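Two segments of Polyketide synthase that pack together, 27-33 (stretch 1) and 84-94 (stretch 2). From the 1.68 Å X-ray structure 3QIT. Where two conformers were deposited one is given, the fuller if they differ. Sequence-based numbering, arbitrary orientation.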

ATOM      1  N   PRO B  27     -22.083   7.152 -24.834  1.00 25.64           N
ATOM      2  CA  PRO B  27     -21.716   5.982 -24.023  1.00 22.75           C
ATOM      3  C   PRO B  27     -20.216   5.909 -23.820  1.00 20.48           C
ATOM      4  O   PRO B  27     -19.457   6.228 -24.734  1.00 21.16           O
ATOM      5  N   VAL B  28     -19.808   5.459 -22.635  1.00 21.37           N
ATOM      6  CA  VAL B  28     -18.404   5.546 -22.227  1.00 22.08           C
ATOM      7  C   VAL B  28     -17.586   4.316 -22.613  1.00 19.52           C
ATOM      8  O   VAL B  28     -18.016   3.178 -22.415  1.00 18.44           O
ATOM      9  N   VAL B  29     -16.382   4.567 -23.122  1.00 16.80           N
ATOM     10  CA  VAL B  29     -15.335   3.549 -23.196  1.00 14.27           C
ATOM     11  C   VAL B  29     -14.254   3.990 -22.218  1.00 16.94           C
ATOM     12  O   VAL B  29     -13.637   5.035 -22.405  1.00 15.79           O
ATOM     13  N   LEU B  30     -14.056   3.196 -21.178  1.00 13.78           N
ATOM     14  CA  LEU B  30     -13.057   3.514 -20.156  1.00 15.25           C
ATOM     15  C   LEU B  30     -11.792   2.687 -20.455  1.00 17.29           C
ATOM     16  O   LEU B  30     -11.849   1.460 -20.482  1.00 17.51           O
ATOM     17  N   CYS B  31     -10.660   3.368 -20.660  1.00 14.50           N
ATOM     18  CA  CYS B  31      -9.397   2.732 -21.087  1.00 11.29           C
ATOM     19  C   CYS B  31      -8.335   2.932 -19.992  1.00 12.76           C
ATOM     20  O   CYS B  31      -8.109   4.059 -19.547  1.00 15.25           O
ATOM     21  N   ILE B  32      -7.674   1.841 -19.608  1.00 13.53           N
ATOM     22  CA  ILE B  32      -6.649   1.868 -18.555  0.50 11.70           C
ATOM     23  C   ILE B  32      -5.286   1.530 -19.183  1.00 13.95           C
ATOM     24  O   ILE B  32      -5.065   0.394 -19.684  1.00 14.29           O
ATOM     25  N   HIS B  33      -4.380   2.517 -19.191  1.00 13.98           N
ATOM     26  CA  HIS B  33      -3.022   2.338 -19.736  1.00 12.76           C
ATOM     27  C   HIS B  33      -2.140   1.442 -18.842  1.00 14.36           C
ATOM     28  O   HIS B  33      -2.505   1.130 -17.737  1.00 14.80           O
ATOM     29  N   GLN B  84      -8.270   4.022  -7.230  1.00 14.22           N
ATOM     30  CA  GLN B  84      -8.308   5.156  -8.134  1.00 12.86           C
ATOM     31  C   GLN B  84      -9.279   4.865  -9.279  1.00 14.27           C
ATOM     32  O   GLN B  84     -10.088   5.723  -9.626  1.00 15.99           O
ATOM     33  N   ILE B  85      -9.156   3.683  -9.893  1.00 15.36           N
ATOM     34  CA  ILE B  85     -10.086   3.312 -10.990  1.00 16.33           C
ATOM     35  C   ILE B  85     -11.560   3.225 -10.499  1.00 19.42           C
ATOM     36  O   ILE B  85     -12.462   3.709 -11.174  1.00 18.43           O
ATOM     37  N   ASP B  86     -11.779   2.631  -9.329  1.00 18.51           N
ATOM     38  CA  ASP B  86     -13.125   2.587  -8.700  1.00 18.92           C
ATOM     39  C   ASP B  86     -13.669   4.011  -8.526  1.00 22.05           C
ATOM     40  O   ASP B  86     -14.839   4.287  -8.832  1.00 21.05           O
ATOM     41  N   ARG B  87     -12.826   4.924  -8.043  1.00 18.05           N
ATOM     42  CA  ARG B  87     -13.243   6.324  -7.908  1.00 20.59           C
ATOM     43  C   ARG B  87     -13.658   6.950  -9.251  1.00 22.29           C
ATOM     44  O   ARG B  87     -14.663   7.661  -9.320  1.00 19.78           O
ATOM     45  N   VAL B  88     -12.891   6.669 -10.311  1.00 18.49           N
ATOM     46  CA  VAL B  88     -13.195   7.178 -11.649  1.00 18.22           C
ATOM     47  C   VAL B  88     -14.551   6.636 -12.124  1.00 19.06           C
ATOM     48  O   VAL B  88     -15.381   7.392 -12.648  1.00 23.07           O
ATOM     49  N   ILE B  89     -14.791   5.349 -11.900  1.00 19.92           N
ATOM     50  CA  ILE B  89     -16.086   4.748 -12.281  1.00 21.77           C
ATOM     51  C   ILE B  89     -17.245   5.420 -11.557  1.00 27.89           C
ATOM     52  O   ILE B  89     -18.292   5.718 -12.169  1.00 25.11           O
ATOM     53  N   GLN B  90     -17.055   5.695 -10.267  1.00 24.48           N
ATOM     54  CA  GLN B  90     -18.091   6.366  -9.482  1.00 30.51           C
ATOM     55  C   GLN B  90     -18.419   7.745 -10.049  1.00 27.84           C
ATOM     56  O   GLN B  90     -19.527   8.251  -9.869  1.00 34.79           O
ATOM     57  N   GLU B  91     -17.465   8.339 -10.755  1.00 26.98           N
ATOM     58  CA  GLU B  91     -17.633   9.664 -11.340  1.00 28.07           C
ATOM     59  C   GLU B  91     -18.365   9.618 -12.688  1.00 30.46           C
ATOM     60  O   GLU B  91     -18.925  10.623 -13.126  1.00 34.50           O
ATOM     61  N   LEU B  92     -18.353   8.456 -13.339  1.00 23.62           N
ATOM     62  CA  LEU B  92     -18.961   8.296 -14.661  1.00 21.61           C
ATOM     63  C   LEU B  92     -20.450   8.009 -14.532  1.00 25.98           C
ATOM     64  O   LEU B  92     -20.919   7.686 -13.432  1.00 27.00           O
ATOM     65  N   PRO B  93     -21.205   8.162 -15.636  1.00 27.81           N
ATOM     66  CA  PRO B  93     -22.644   7.872 -15.601  1.00 30.36           C
ATOM     67  C   PRO B  93     -22.935   6.459 -15.121  1.00 30.86           C
ATOM     68  O   PRO B  93     -22.108   5.559 -15.298  1.00 26.72           O
ATOM     69  N   ASP B  94     -24.102   6.279 -14.505  1.00 30.23           N
ATOM     70  CA  ASP B  94     -24.539   4.984 -13.997  1.00 35.69           C
ATOM     71  C   ASP B  94     -25.199   4.133 -15.092  1.00 37.05           C
ATOM     72  O   ASP B  94     -26.415   3.895 -15.065  1.00 37.88           O
TER

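The strand formed by residues 28-32 runs nearly antiparallel to the helix of the second stretch, with 166° between their N-to-C directions and a closest approach of 11.1 Å between their axes. That spacing leaves room for one layer of interlocking side chains, and the contact is wholly apolar: no hydrogen bond or salt bridge crosses it. The alternation of the strand decides which residues take part. Val28, Leu30 and Ile32 point their CA-to-CB bonds toward the helical stretch, whereas that of Val29 points away and Cys31 is out of reach.

Leu30 lies at the centre and has the largest area covered by the opposing stretch, 68 Å². Its chi1 is t and its chi2 p, and its two methyl groups meet three partners. CD1 of Leu30 lies 4.2 Å from CG1 of Val88, while CD2 of Leu30 approaches CG1 of Ile89 to 3.7 Å. CD1 of Leu92 is almost equally near both methyls, 4.2 Å from CD2 of Leu30 and 4.3 Å from CD1 of Leu30. Val88 (chi1 t) points toward the strand. Ile89 is m, t; its CA-to-CB bond points sideways, but the end of the side chain comes nearer, and CG1, placed by the m chi1, makes the closest contact with Leu30, so that a residue on the flank of the helix still closes against it.

On one side of this centre, Ile32 meets Ile85, with CG2 of Ile32 3.8 Å from CD1 of Ile85. Ile32, in the given one of its two conformers, is m at both chi1 and chi2; Ile85 is m, t, and its CD1 makes the closest approach. The antiparallel course places Val28 beside Leu92 and Pro93. There Val28 (chi1 t) uses both methyl groups: CG1 of Val28 is 4.0 Å from CD1 of Leu92, and CG2 of Val28 is 4.2 Å from CD of Pro93. Leu92, m at chi1 and t at chi2, thus touches both Val28 and Leu30 through the same methyl, CD1, and bridges two inward-facing positions of the strand. Pro93, exposed and with 16 Å² covered, ends the apolar contact.

Polar side chains of the helical stretch make no contact across this layer, and several bond within their own stretch. Arg87 and Glu91, one turn apart, form a salt bridge in which NH1 of Arg87 donates to OE1 of Glu91 at 3.0 Å; a weak second bond joins Arg87 NH2 to Glu91 OE1 at 3.3 Å. Gln90 reaches back along the chain, its NE2 donating to the backbone O of Asp86 at 3.2 Å and, weakly, to Asp86 OD1 at 3.1 Å. The buried amide of Gln84, the carboxylate of Asp86 and NE2 of His33 find hydrogen-bonding partners elsewhere in the structure, and ND1 of His33 bonds to a residue adjoining one of the stretches. Their polar groups are therefore satisfied without any partner across the contact, which rests on the fit of its aliphatic side chains.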

ATOM      1  CB  PRO B  27     -22.177   4.781 -24.871  1.00 25.71           C
ATOM      2  CG  PRO B  27     -23.192   5.325 -25.801  1.00 30.97           C
ATOM      3  CD  PRO B  27     -22.953   6.794 -25.970  1.00 28.60           C
ATOM      4  CB  VAL B  28     -18.294   5.797 -20.701  1.00 19.02           C
ATOM      5  CG1 VAL B  28     -16.811   5.645 -20.224  1.00 16.16           C
ATOM      6  CG2 VAL B  28     -18.869   7.178 -20.343  1.00 23.23           C
ATOM      7  CB  VAL B  29     -14.735   3.409 -24.602  1.00 15.62           C
ATOM      8  CG1 VAL B  29     -13.661   2.298 -24.670  1.00 15.94           C
ATOM      9  CG2 VAL B  29     -15.851   3.066 -25.631  1.00 14.69           C
ATOM     10  CB  LEU B  30     -13.618   3.217 -18.765  1.00 15.89           C
ATOM     11  CG  LEU B  30     -12.653   3.348 -17.564  1.00 15.94           C
ATOM     12  CD1 LEU B  30     -12.139   4.780 -17.474  1.00 17.86           C
ATOM     13  CD2 LEU B  30     -13.413   2.997 -16.304  1.00 15.31           C
ATOM     14  CB  CYS B  31      -8.851   3.388 -22.350  1.00 12.70           C
ATOM     15  SG  CYS B  31     -10.020   3.315 -23.751  1.00 20.27           S
ATOM     16  CB  ILE B  32      -6.979   0.849 -17.398  0.50 11.15           C
ATOM     17  CG1 ILE B  32      -8.440   0.992 -16.917  0.50 13.21           C
ATOM     18  CG2 ILE B  32      -5.981   1.009 -16.221  0.50 12.65           C
ATOM     19  CD1 ILE B  32      -8.790   2.359 -16.339  0.50 11.53           C
ATOM     20  CB  HIS B  33      -2.330   3.708 -19.966  1.00 12.35           C
ATOM     21  CG  HIS B  33      -2.012   4.471 -18.714  1.00 13.69           C
ATOM     22  ND1 HIS B  33      -0.919   4.165 -17.937  1.00 13.07           N
ATOM     23  CD2 HIS B  33      -2.624   5.520 -18.107  1.00 15.02           C
ATOM     24  CE1 HIS B  33      -0.861   4.998 -16.903  1.00 16.15           C
ATOM     25  NE2 HIS B  33      -1.882   5.826 -16.980  1.00 15.25           N
ATOM     26  CB  GLN B  84      -6.894   5.431  -8.714  1.00 14.33           C
ATOM     27  CG  GLN B  84      -6.836   6.656  -9.621  1.00 14.27           C
ATOM     28  CD  GLN B  84      -5.525   6.768 -10.424  1.00 15.46           C
ATOM     29  OE1 GLN B  84      -4.547   6.031 -10.200  1.00 14.27           O
ATOM     30  NE2 GLN B  84      -5.510   7.716 -11.355  1.00 16.28           N
ATOM     31  CB  ILE B  85      -9.651   2.034 -11.709  1.00 14.59           C
ATOM     32  CG1 ILE B  85      -8.323   2.267 -12.418  1.00 16.70           C
ATOM     33  CG2 ILE B  85     -10.731   1.558 -12.733  1.00 17.30           C
ATOM     34  CD1 ILE B  85      -7.602   0.998 -12.784  1.00 21.51           C
ATOM     35  CB  ASP B  86     -13.049   1.891  -7.342  1.00 19.66           C
ATOM     36  CG  ASP B  86     -14.391   1.308  -6.866  1.00 27.93           C
ATOM     37  OD1 ASP B  86     -15.251   0.936  -7.705  1.00 24.35           O
ATOM     38  OD2 ASP B  86     -14.562   1.189  -5.631  1.00 25.60           O
ATOM     39  CB  ARG B  87     -12.129   7.152  -7.256  1.00 18.71           C
ATOM     40  CG  ARG B  87     -12.466   8.626  -7.112  1.00 21.79           C
ATOM     41  CD  ARG B  87     -13.656   8.805  -6.163  1.00 27.02           C
ATOM     42  NE  ARG B  87     -14.052  10.201  -6.041  1.00 30.59           N
ATOM     43  CZ  ARG B  87     -14.942  10.795  -6.833  1.00 36.70           C
ATOM     44  NH1 ARG B  87     -15.536  10.110  -7.809  1.00 32.09           N
ATOM     45  NH2 ARG B  87     -15.249  12.071  -6.641  1.00 37.86           N
ATOM     46  CB  VAL B  88     -12.093   6.789 -12.678  1.00 18.80           C
ATOM     47  CG1 VAL B  88     -12.549   7.173 -14.080  1.00 18.62           C
ATOM     48  CG2 VAL B  88     -10.761   7.502 -12.349  1.00 17.19           C
ATOM     49  CB  ILE B  89     -16.097   3.238 -12.066  1.00 22.00           C
ATOM     50  CG1 ILE B  89     -15.163   2.591 -13.080  1.00 23.75           C
ATOM     51  CG2 ILE B  89     -17.534   2.662 -12.263  1.00 23.85           C
ATOM     52  CD1 ILE B  89     -14.734   1.181 -12.724  1.00 27.03           C
ATOM     53  CB  GLN B  90     -17.712   6.488  -7.990  1.00 34.60           C
ATOM     54  CG  GLN B  90     -17.338   5.183  -7.252  1.00 42.03           C
ATOM     55  CD  GLN B  90     -18.224   3.977  -7.566  1.00 49.04           C
ATOM     56  OE1 GLN B  90     -19.444   4.008  -7.359  1.00 52.78           O
ATOM     57  NE2 GLN B  90     -17.600   2.892  -8.040  1.00 50.28           N
ATOM     58  CB  GLU B  91     -16.270  10.360 -11.473  1.00 31.14           C
ATOM     59  CG  GLU B  91     -16.315  11.870 -11.728  1.00 41.55           C
ATOM     60  CD  GLU B  91     -16.778  12.699 -10.531  1.00 43.41           C
ATOM     61  OE1 GLU B  91     -17.026  12.142  -9.434  1.00 41.16           O
ATOM     62  OE2 GLU B  91     -16.905  13.931 -10.706  1.00 49.27           O
ATOM     63  CB  LEU B  92     -18.232   7.190 -15.462  1.00 23.07           C
ATOM     64  CG  LEU B  92     -16.753   7.497 -15.733  1.00 23.89           C
ATOM     65  CD1 LEU B  92     -16.049   6.295 -16.394  1.00 25.03           C
ATOM     66  CD2 LEU B  92     -16.577   8.768 -16.583  1.00 24.69           C
ATOM     67  CB  PRO B  93     -23.065   8.033 -17.060  1.00 33.78           C
ATOM     68  CG  PRO B  93     -22.140   9.074 -17.588  1.00 32.20           C
ATOM     69  CD  PRO B  93     -20.807   8.772 -16.921  1.00 27.97           C
ATOM     70  CB  ASP B  94     -25.476   5.199 -12.799  1.00 41.19           C
ATOM     71  CG  ASP B  94     -25.801   3.907 -12.059  1.00 49.65           C
ATOM     72  OD1 ASP B  94     -25.091   2.891 -12.248  1.00 48.69           O
ATOM     73  OD2 ASP B  94     -26.781   3.914 -11.280  1.00 52.69           O
TER